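Local structure of berberine bridge enzyme-like 28 (5D79) at residues Ala168-Ile173 with Lys245-Pro250; Asp370-Pro375 with Pro460-Ser465; Thr252-Lys257 with Gly308-Leu313. The protein is a secreted, FAD-dependent oxidoreductase of the berberine bridge enzyme-like family that takes part in adaptation to salt stress. All blocks are in the same frame, centred on the assembly; numbering follows the deposited sequence.

Contact 1 (Ala168-Ile173 with Lys245-Pro250); sequences AFPAGI and KLVDVP
A168 and V247 face each other as an antiparallel hydrogen-bonded pair, with both side chains on one side of the sheet. V247 N donates almost straight to A168 O (3.0 Å, 170°), though it approaches from above the carbonyl plane. The return bond, from A168 N to V247 O, lies in the plane of its carbonyl but is more bent at the hydrogen. The single methyl of A168 lets it pack closely against the valines: its CB rests 3.7 Å from V249 CG1, with V247 CG2 somewhat farther off. That same V247 CG2 sits in the crowded position between its own N and carbonyl carbon, and meets P170 CD tip to tip at 4.0 Å.

F169 turns the other way. With CG anti to the backbone N (chi1 -173°), its ring reaches back beside K245, whose carbonyl O lies at the ring edge, in plane, 3.4 Å from F169 CD1. The slightly positive C-H rim is probably a tolerable neighbour for this buried oxygen, which has no other partner in the model. P170 CD sits over one ring face, offset toward the rim, while F183, L156 and I160 add apolar surroundings. P170 also centres an inverse gamma turn that leads the chain off the sheet. The arrangement is that of a very short antiparallel strand added to the end of strand 238-248, within the PCMH-type FAD-binding domain.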
loop_
_atom_site.group_PDB
_atom_site.type_symbol
_atom_site.label_atom_id
_atom_site.label_comp_id
_atom_site.label_asym_id
_atom_site.label_seq_id
_atom_site.Cartn_x
_atom_site.Cartn_y
_atom_site.Cartn_z
ATOM N N ALA A 168 -17.202 -2.243 8.739
ATOM C CA ALA A 168 -16.157 -2.401 7.739
ATOM C C ALA A 168 -14.875 -1.735 8.212
ATOM O O ALA A 168 -14.818 -1.154 9.295
ATOM C CB ALA A 168 -16.600 -1.805 6.395
ATOM N N PHE A 169 -13.834 -1.820 7.402
ATOM C CA PHE A 169 -12.669 -1.024 7.669
ATOM C C PHE A 169 -12.103 -0.572 6.337
ATOM O O PHE A 169 -12.016 -1.365 5.404
ATOM C CB PHE A 169 -11.633 -1.791 8.495
ATOM C CG PHE A 169 -10.486 -0.933 8.928
ATOM C CD1 PHE A 169 -10.639 -0.036 9.972
ATOM C CD2 PHE A 169 -9.273 -0.979 8.255
ATOM C CE1 PHE A 169 -9.599 0.787 10.350
ATOM C CE2 PHE A 169 -8.219 -0.155 8.632
ATOM C CZ PHE A 169 -8.380 0.720 9.677
ATOM N N PRO A 170 -11.739 0.718 6.242
ATOM C CA PRO A 170 -11.246 1.311 5.000
ATOM C C PRO A 170 -9.759 1.032 4.754
ATOM O O PRO A 170 -8.917 1.800 5.206
ATOM C CB PRO A 170 -11.499 2.801 5.218
ATOM C CG PRO A 170 -11.339 2.976 6.696
ATOM C CD PRO A 170 -11.863 1.720 7.319
ATOM N N ALA A 171 -9.445 -0.066 4.070
ATOM C CA ALA A 171 -8.072 -0.364 3.656
ATOM C C ALA A 171 -8.076 -0.758 2.182
ATOM O O ALA A 171 -9.089 -0.570 1.502
ATOM C CB ALA A 171 -7.468 -1.464 4.513
ATOM N N GLY A 172 -6.966 -1.309 1.691
ATOM C CA GLY A 172 -6.832 -1.615 0.275
ATOM C C GLY A 172 -7.691 -2.759 -0.236
ATOM O O GLY A 172 -8.327 -3.486 0.542
ATOM N N ILE A 173 -7.721 -2.945 -1.553
ATOM C CA ILE A 173 -8.559 -4.019 -2.101
ATOM C C ILE A 173 -7.856 -5.379 -2.172
ATOM O O ILE A 173 -8.520 -6.394 -2.315
ATOM C CB ILE A 173 -9.100 -3.692 -3.535
ATOM C CG1 ILE A 173 -7.995 -3.830 -4.586
ATOM C CG2 ILE A 173 -9.795 -2.322 -3.573
ATOM C CD1 ILE A 173 -8.459 -3.634 -6.007
ATOM N N LYS A 245 -10.446 1.632 14.352
ATOM C CA LYS A 245 -11.814 2.073 14.540
ATOM C C LYS A 245 -12.654 1.517 13.388
ATOM O O LYS A 245 -12.392 1.809 12.225
ATOM C CB LYS A 245 -11.887 3.604 14.591
ATOM C CG LYS A 245 -13.219 4.143 15.048
ATOM C CD LYS A 245 -13.545 3.622 16.435
ATOM C CE LYS A 245 -15.034 3.615 16.676
ATOM N NZ LYS A 245 -15.336 3.160 18.050
ATOM N N LEU A 246 -13.646 0.697 13.712
ATOM C CA LEU A 246 -14.520 0.114 12.692
ATOM C C LEU A 246 -15.585 1.118 12.241
ATOM O O LEU A 246 -16.126 1.860 13.051
ATOM C CB LEU A 246 -15.174 -1.166 13.219
ATOM C CG LEU A 246 -14.205 -2.281 13.654
ATOM C CD1 LEU A 246 -14.942 -3.507 14.201
ATOM C CD2 LEU A 246 -13.234 -2.680 12.529
ATOM N N VAL A 247 -15.872 1.145 10.942
ATOM C CA VAL A 247 -16.766 2.150 10.383
ATOM C C VAL A 247 -18.059 1.500 9.938
ATOM O O VAL A 247 -18.111 0.298 9.697
ATOM C CB VAL A 247 -16.118 2.907 9.201
ATOM C CG1 VAL A 247 -14.883 3.675 9.682
ATOM C CG2 VAL A 247 -15.766 1.956 8.079
ATOM N N ASP A 248 -19.113 2.297 9.837
ATOM C CA ASP A 248 -20.435 1.744 9.600
ATOM C C ASP A 248 -20.713 1.620 8.120
ATOM O O ASP A 248 -20.345 2.476 7.327
ATOM C CB ASP A 248 -21.515 2.601 10.266
ATOM C CG ASP A 248 -21.280 2.792 11.754
ATOM O OD1 ASP A 248 -21.413 1.816 12.509
ATOM O OD2 ASP A 248 -20.971 3.927 12.174
ATOM N N VAL A 249 -21.358 0.525 7.763
ATOM C CA VAL A 249 -21.822 0.312 6.414
ATOM C C VAL A 249 -23.197 -0.287 6.506
ATOM O O VAL A 249 -23.519 -0.985 7.467
ATOM C CB VAL A 249 -20.893 -0.640 5.582
ATOM C CG1 VAL A 249 -19.606 0.057 5.172
ATOM C CG2 VAL A 249 -20.594 -1.927 6.326
ATOM N N PRO A 250 -24.032 -0.012 5.512
ATOM C CA PRO A 250 -25.302 -0.731 5.427
ATOM C C PRO A 250 -25.106 -2.211 5.082
ATOM O O PRO A 250 -24.166 -2.579 4.392
ATOM C CB PRO A 250 -26.046 0.010 4.310
ATOM C CG PRO A 250 -25.414 1.357 4.285
ATOM C CD PRO A 250 -23.968 1.111 4.577
#

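Contact 2 (Asp370-Pro375 with Pro460-Ser465); sequences DFVQEP and PYVSKS
One direct hydrogen bond joins the segments: S463 N donates to F371 O at 2.9 Å, nearly along the C=O axis.

Water carries the rest of the polar contact. The first water donates to D370 OD1 (2.6 Å) and accepts from both F371 N and S463 OG, so it binds two side chains and a main-chain N-H together. A second accepts from Q373 N and donates to Y461 O, 2.7 Å from each, and a third lies between Q373 OE1 and K464 N. S463 OG is also held by G468 N.

The van der Waals packing centres on V462, whose branched side chain crosses those of D370 and V372 at about a right angle. V462 CG2 lies 3.4 Å from D370 OD1, while CG1 makes an apolar contact with V372 CG2 at 3.9 Å. Beside it, the Q373 amide lies against S463 CB, with CD 3.7 Å away.

With V462 packed across it, the D370 carboxylate would probably pay a cost for burial, but OD1 is met by the water and a salt bridge to R467, and OD2 by Y429, which is likely to keep the group ionised and hold its rotation near the end of strand 363-372.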
loop_
_atom_site.group_PDB
_atom_site.type_symbol
_atom_site.label_atom_id
_atom_site.label_comp_id
_atom_site.label_asym_id
_atom_site.label_seq_id
_atom_site.Cartn_x
_atom_site.Cartn_y
_atom_site.Cartn_z
ATOM N N ASP A 370 1.176 9.042 -9.547
ATOM C CA ASP A 370 1.060 10.481 -9.674
ATOM C C ASP A 370 -0.237 10.973 -9.039
ATOM O O ASP A 370 -1.182 10.208 -8.809
ATOM C CB ASP A 370 1.066 10.900 -11.147
ATOM C CG ASP A 370 2.437 11.173 -11.682
ATOM O OD1 ASP A 370 3.222 11.865 -11.002
ATOM O OD2 ASP A 370 2.721 10.717 -12.807
ATOM N N PHE A 371 -0.288 12.273 -8.804
ATOM C CA PHE A 371 -1.509 12.917 -8.393
ATOM C C PHE A 371 -1.863 13.968 -9.436
ATOM O O PHE A 371 -1.007 14.742 -9.861
ATOM C CB PHE A 371 -1.358 13.514 -6.992
ATOM C CG PHE A 371 -1.251 12.473 -5.926
ATOM C CD1 PHE A 371 -0.016 11.915 -5.609
ATOM C CD2 PHE A 371 -2.389 11.999 -5.282
ATOM C CE1 PHE A 371 0.085 10.913 -4.651
ATOM C CE2 PHE A 371 -2.295 11.001 -4.315
ATOM C CZ PHE A 371 -1.056 10.454 -4.005
ATOM N N VAL A 372 -3.119 13.950 -9.871
ATOM C CA VAL A 372 -3.622 14.905 -10.844
ATOM C C VAL A 372 -4.449 15.943 -10.116
ATOM O O VAL A 372 -5.331 15.603 -9.335
ATOM C CB VAL A 372 -4.463 14.215 -11.946
ATOM C CG1 VAL A 372 -5.158 15.245 -12.848
ATOM C CG2 VAL A 372 -3.588 13.261 -12.762
ATOM N N GLN A 373 -4.146 17.211 -10.362
ATOM C CA GLN A 373 -4.784 18.313 -9.640
ATOM C C GLN A 373 -5.763 19.086 -10.518
ATOM O O GLN A 373 -6.618 19.817 -10.022
ATOM C CB GLN A 373 -3.709 19.242 -9.064
ATOM C CG GLN A 373 -2.758 18.503 -8.126
ATOM C CD GLN A 373 -1.764 19.383 -7.422
ATOM O OE1 GLN A 373 -1.155 20.259 -8.023
ATOM N NE2 GLN A 373 -1.580 19.140 -6.132
ATOM N N GLU A 374 -5.641 18.911 -11.824
ATOM C CA GLU A 374 -6.599 19.479 -12.764
ATOM C C GLU A 374 -6.663 18.586 -13.997
ATOM O O GLU A 374 -5.653 17.994 -14.379
ATOM C CB GLU A 374 -6.229 20.923 -13.137
ATOM C CG GLU A 374 -4.864 21.113 -13.784
ATOM C CD GLU A 374 -4.527 22.582 -14.029
ATOM O OE1 GLU A 374 -4.940 23.437 -13.219
ATOM O OE2 GLU A 374 -3.855 22.878 -15.039
ATOM N N PRO A 375 -7.852 18.488 -14.620
ATOM C CA PRO A 375 -8.109 17.481 -15.658
ATOM C C PRO A 375 -7.071 17.490 -16.779
ATOM O O PRO A 375 -6.739 18.553 -17.304
ATOM C CB PRO A 375 -9.495 17.874 -16.179
ATOM C CG PRO A 375 -10.134 18.528 -15.012
ATOM C CD PRO A 375 -9.032 19.343 -14.404
ATOM N N PRO A 460 3.905 16.938 -17.681
ATOM C CA PRO A 460 3.253 18.250 -17.690
ATOM C C PRO A 460 1.824 18.284 -17.156
ATOM O O PRO A 460 1.285 19.367 -17.035
ATOM C CB PRO A 460 3.242 18.607 -19.176
ATOM C CG PRO A 460 3.156 17.307 -19.853
ATOM C CD PRO A 460 4.047 16.413 -19.052
ATOM N N TYR A 461 1.228 17.136 -16.856
ATOM C CA TYR A 461 -0.199 17.067 -16.564
ATOM C C TYR A 461 -0.508 16.750 -15.100
ATOM O O TYR A 461 -1.657 16.850 -14.664
ATOM C CB TYR A 461 -0.858 16.020 -17.458
ATOM C CG TYR A 461 -0.520 16.140 -18.928
ATOM C CD1 TYR A 461 -0.889 17.266 -19.647
ATOM C CD2 TYR A 461 0.147 15.111 -19.605
ATOM C CE1 TYR A 461 -0.595 17.385 -20.993
ATOM C CE2 TYR A 461 0.446 15.223 -20.966
ATOM C CZ TYR A 461 0.067 16.369 -21.648
ATOM O OH TYR A 461 0.336 16.526 -22.986
ATOM N N VAL A 462 0.516 16.356 -14.352
ATOM C CA VAL A 462 0.332 15.993 -12.953
ATOM C C VAL A 462 0.963 17.028 -12.007
ATOM O O VAL A 462 1.501 18.052 -12.460
ATOM C CB VAL A 462 0.907 14.589 -12.660
ATOM C CG1 VAL A 462 0.219 13.551 -13.552
ATOM C CG2 VAL A 462 2.422 14.569 -12.854
ATOM N N SER A 463 0.867 16.772 -10.696
ATOM C CA SER A 463 1.348 17.714 -9.683
ATOM C C SER A 463 2.829 17.976 -9.890
ATOM O O SER A 463 3.552 17.127 -10.421
ATOM C CB SER A 463 1.085 17.190 -8.264
ATOM O OG SER A 463 1.929 16.097 -7.938
ATOM N N LYS A 464 3.275 19.162 -9.500
ATOM C CA LYS A 464 4.665 19.528 -9.701
ATOM C C LYS A 464 5.156 20.370 -8.547
ATOM O O LYS A 464 4.360 21.007 -7.873
ATOM C CB LYS A 464 4.821 20.281 -11.020
ATOM C CG LYS A 464 3.871 21.444 -11.144
ATOM C CD LYS A 464 3.903 22.050 -12.532
ATOM C CE LYS A 464 3.103 23.362 -12.583
ATOM N NZ LYS A 464 1.660 23.179 -12.233
ATOM N N SER A 465 6.464 20.359 -8.325
ATOM C CA SER A 465 7.102 21.165 -7.280
ATOM C C SER A 465 6.376 21.156 -5.928
ATOM O O SER A 465 5.844 22.183 -5.497
ATOM C CB SER A 465 7.251 22.607 -7.760
ATOM O OG SER A 465 7.969 22.657 -8.980
HETATM O O HOH W 1 2.354 13.525 -9.138
HETATM O O HOH W 2 -2.421 18.024 -12.314
HETATM O O HOH W 3 1.490 20.714 -7.864
#

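Contact 3 (Thr252-Lys257 with Gly308-Leu313); sequences TITVFK and GPVNNL
Just past the end of strand 298-306, the backbone of G308 passes beside I253, the two CA atoms 4.9 Å apart, and then turns into helix 310-320. G308 has an extended conformation with phi 163°, where a CB would collide with the ring of P309, so a residue without a side chain suits the place. P309 at the N-cap position has no N-H, and none is needed there, where the helix has no preceding turn to supply an acceptor; its O accepts the hydrogen bond from L313 N.

T254 carries the contact with both branches. OG1, anti to the carbonyl carbon, donates to G308 O at 2.8 Å, in the carbonyl plane and on a lone pair. The same hydroxyl comes near V310 N, but at a poor angle; that N-H is instead taken by E333. The methyl CG2, anti to the backbone N, points to the helix and meets L313 CD2 at 3.6 Å. L313, its CG also anti to the backbone N, crosses T254 and F256 obliquely, with CD2 3.7 Å from F256 CD1. Leucine fits here because CD2 bridges T254 and F256, on one face of the strand, while L313 CD1 approaches F256 CE1 at 4.1 Å; L326 adds to this apolar patch. An alanine at T254 would probably loosen the start of the helix, since it would lose both the bond to G308 O and the CG2 methyl that meets L313.

Strand 298-306, this helix and strand 331-334 form a split beta-alpha-beta unit, with antiparallel strand 253-260 between the two parallel strands.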
loop_
_atom_site.group_PDB
_atom_site.type_symbol
_atom_site.label_atom_id
_atom_site.label_comp_id
_atom_site.label_asym_id
_atom_site.label_seq_id
_atom_site.Cartn_x
_atom_site.Cartn_y
_atom_site.Cartn_z
ATOM N N THR A 252 -26.674 -3.685 3.049
ATOM C CA THR A 252 -26.774 -3.738 1.592
ATOM C C THR A 252 -26.056 -2.572 0.928
ATOM O O THR A 252 -26.410 -1.410 1.138
ATOM C CB THR A 252 -28.240 -3.727 1.120
ATOM O OG1 THR A 252 -28.826 -5.013 1.353
ATOM C CG2 THR A 252 -28.324 -3.389 -0.370
ATOM N N ILE A 253 -25.058 -2.889 0.113
ATOM C CA ILE A 253 -24.426 -1.884 -0.729
ATOM C C ILE A 253 -24.536 -2.284 -2.202
ATOM O O ILE A 253 -25.098 -3.334 -2.536
ATOM C CB ILE A 253 -22.963 -1.664 -0.320
ATOM C CG1 ILE A 253 -22.195 -2.990 -0.235
ATOM C CG2 ILE A 253 -22.929 -0.995 1.041
ATOM C CD1 ILE A 253 -21.690 -3.571 -1.552
ATOM N N THR A 254 -24.013 -1.440 -3.082
ATOM C CA THR A 254 -24.154 -1.683 -4.509
ATOM C C THR A 254 -22.829 -1.518 -5.234
ATOM O O THR A 254 -22.212 -0.450 -5.162
ATOM C CB THR A 254 -25.189 -0.725 -5.147
ATOM O OG1 THR A 254 -26.440 -0.820 -4.457
ATOM C CG2 THR A 254 -25.410 -1.069 -6.602
ATOM N N VAL A 255 -22.404 -2.572 -5.937
ATOM C CA VAL A 255 -21.291 -2.465 -6.881
ATOM C C VAL A 255 -21.801 -2.387 -8.331
ATOM O O VAL A 255 -22.942 -2.747 -8.621
ATOM C CB VAL A 255 -20.294 -3.642 -6.753
ATOM C CG1 VAL A 255 -19.711 -3.699 -5.345
ATOM C CG2 VAL A 255 -20.949 -4.979 -7.159
ATOM N N PHE A 256 -20.947 -1.902 -9.233
ATOM C CA PHE A 256 -21.282 -1.797 -10.657
ATOM C C PHE A 256 -20.048 -1.863 -11.558
ATOM O O PHE A 256 -18.937 -1.506 -11.163
ATOM C CB PHE A 256 -22.058 -0.504 -10.941
ATOM C CG PHE A 256 -21.269 0.769 -10.694
ATOM C CD1 PHE A 256 -21.266 1.368 -9.441
ATOM C CD2 PHE A 256 -20.558 1.382 -11.726
ATOM C CE1 PHE A 256 -20.562 2.531 -9.225
ATOM C CE2 PHE A 256 -19.855 2.548 -11.511
ATOM C CZ PHE A 256 -19.854 3.122 -10.262
ATOM N N LYS A 257 -20.252 -2.325 -12.781
ATOM C CA LYS A 257 -19.168 -2.415 -13.735
ATOM C C LYS A 257 -19.712 -2.008 -15.084
ATOM O O LYS A 257 -20.801 -2.430 -15.479
ATOM C CB LYS A 257 -18.587 -3.831 -13.770
ATOM C CG LYS A 257 -17.410 -4.022 -14.716
ATOM C CD LYS A 257 -16.771 -5.399 -14.545
ATOM C CE LYS A 257 -16.199 -5.570 -13.130
ATOM N NZ LYS A 257 -15.629 -6.929 -12.835
ATOM N N GLY A 308 -25.076 2.322 -0.469
ATOM C CA GLY A 308 -26.515 2.511 -0.501
ATOM C C GLY A 308 -27.155 1.605 -1.539
ATOM O O GLY A 308 -26.453 0.818 -2.178
ATOM N N PRO A 309 -28.486 1.720 -1.715
ATOM C CA PRO A 309 -29.340 0.881 -2.576
ATOM C C PRO A 309 -29.140 1.110 -4.074
ATOM O O PRO A 309 -28.691 2.183 -4.471
ATOM C CB PRO A 309 -30.771 1.301 -2.181
ATOM C CG PRO A 309 -30.634 2.067 -0.923
ATOM C CD PRO A 309 -29.278 2.694 -0.952
ATOM N N VAL A 310 -29.515 0.133 -4.894
ATOM C CA VAL A 310 -29.275 0.241 -6.321
ATOM C C VAL A 310 -30.095 1.358 -6.975
ATOM O O VAL A 310 -29.613 2.022 -7.881
ATOM C CB VAL A 310 -29.551 -1.091 -7.035
ATOM C CG1 VAL A 310 -30.947 -1.606 -6.723
ATOM C CG2 VAL A 310 -29.325 -0.942 -8.534
ATOM N N ASN A 311 -31.319 1.601 -6.524
ATOM C CA ASN A 311 -32.116 2.637 -7.186
ATOM C C ASN A 311 -31.546 4.035 -6.918
ATOM O O ASN A 311 -31.627 4.922 -7.768
ATOM C CB ASN A 311 -33.587 2.548 -6.758
ATOM C CG ASN A 311 -34.330 1.390 -7.437
ATOM O OD1 ASN A 311 -33.744 0.611 -8.199
ATOM N ND2 ASN A 311 -35.623 1.274 -7.157
ATOM N N ASN A 312 -30.941 4.212 -5.743
ATOM C CA ASN A 312 -30.308 5.470 -5.375
ATOM C C ASN A 312 -29.023 5.699 -6.143
ATOM O O ASN A 312 -28.701 6.831 -6.501
ATOM C CB ASN A 312 -30.025 5.516 -3.875
ATOM C CG ASN A 312 -31.291 5.559 -3.050
ATOM O OD1 ASN A 312 -32.374 5.796 -3.573
ATOM N ND2 ASN A 312 -31.162 5.337 -1.752
ATOM N N LEU A 313 -28.280 4.625 -6.385
ATOM C CA LEU A 313 -27.089 4.708 -7.221
ATOM C C LEU A 313 -27.472 5.179 -8.621
ATOM O O LEU A 313 -26.828 6.063 -9.188
ATOM C CB LEU A 313 -26.373 3.355 -7.296
ATOM C CG LEU A 313 -25.360 3.235 -8.444
ATOM C CD1 LEU A 313 -24.188 4.176 -8.214
ATOM C CD2 LEU A 313 -24.884 1.803 -8.668
#

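In the fold
Along the chain contact 1 closes first, contact 3 follows directly and contact 2 comes last. Contact 1 lies in the FAD-binding domain, at the end of strand 238-248; strand 253-260, which follows it, carries the chain into contact 3, the two centres about 17 Å apart. Contacts 2 and 3 share the seven-stranded antiparallel sheet, contact 2 on outermost strand 363-372 and contact 3 toward the other edge, beside strand 331-334, with centres about 31 Å apart. Contacts 1 and 2 are about 29 Å apart between centres, yet the side chains of P170 and F371 each lie about 10 Å from the bound FAD, so both regions lie near the cofactor.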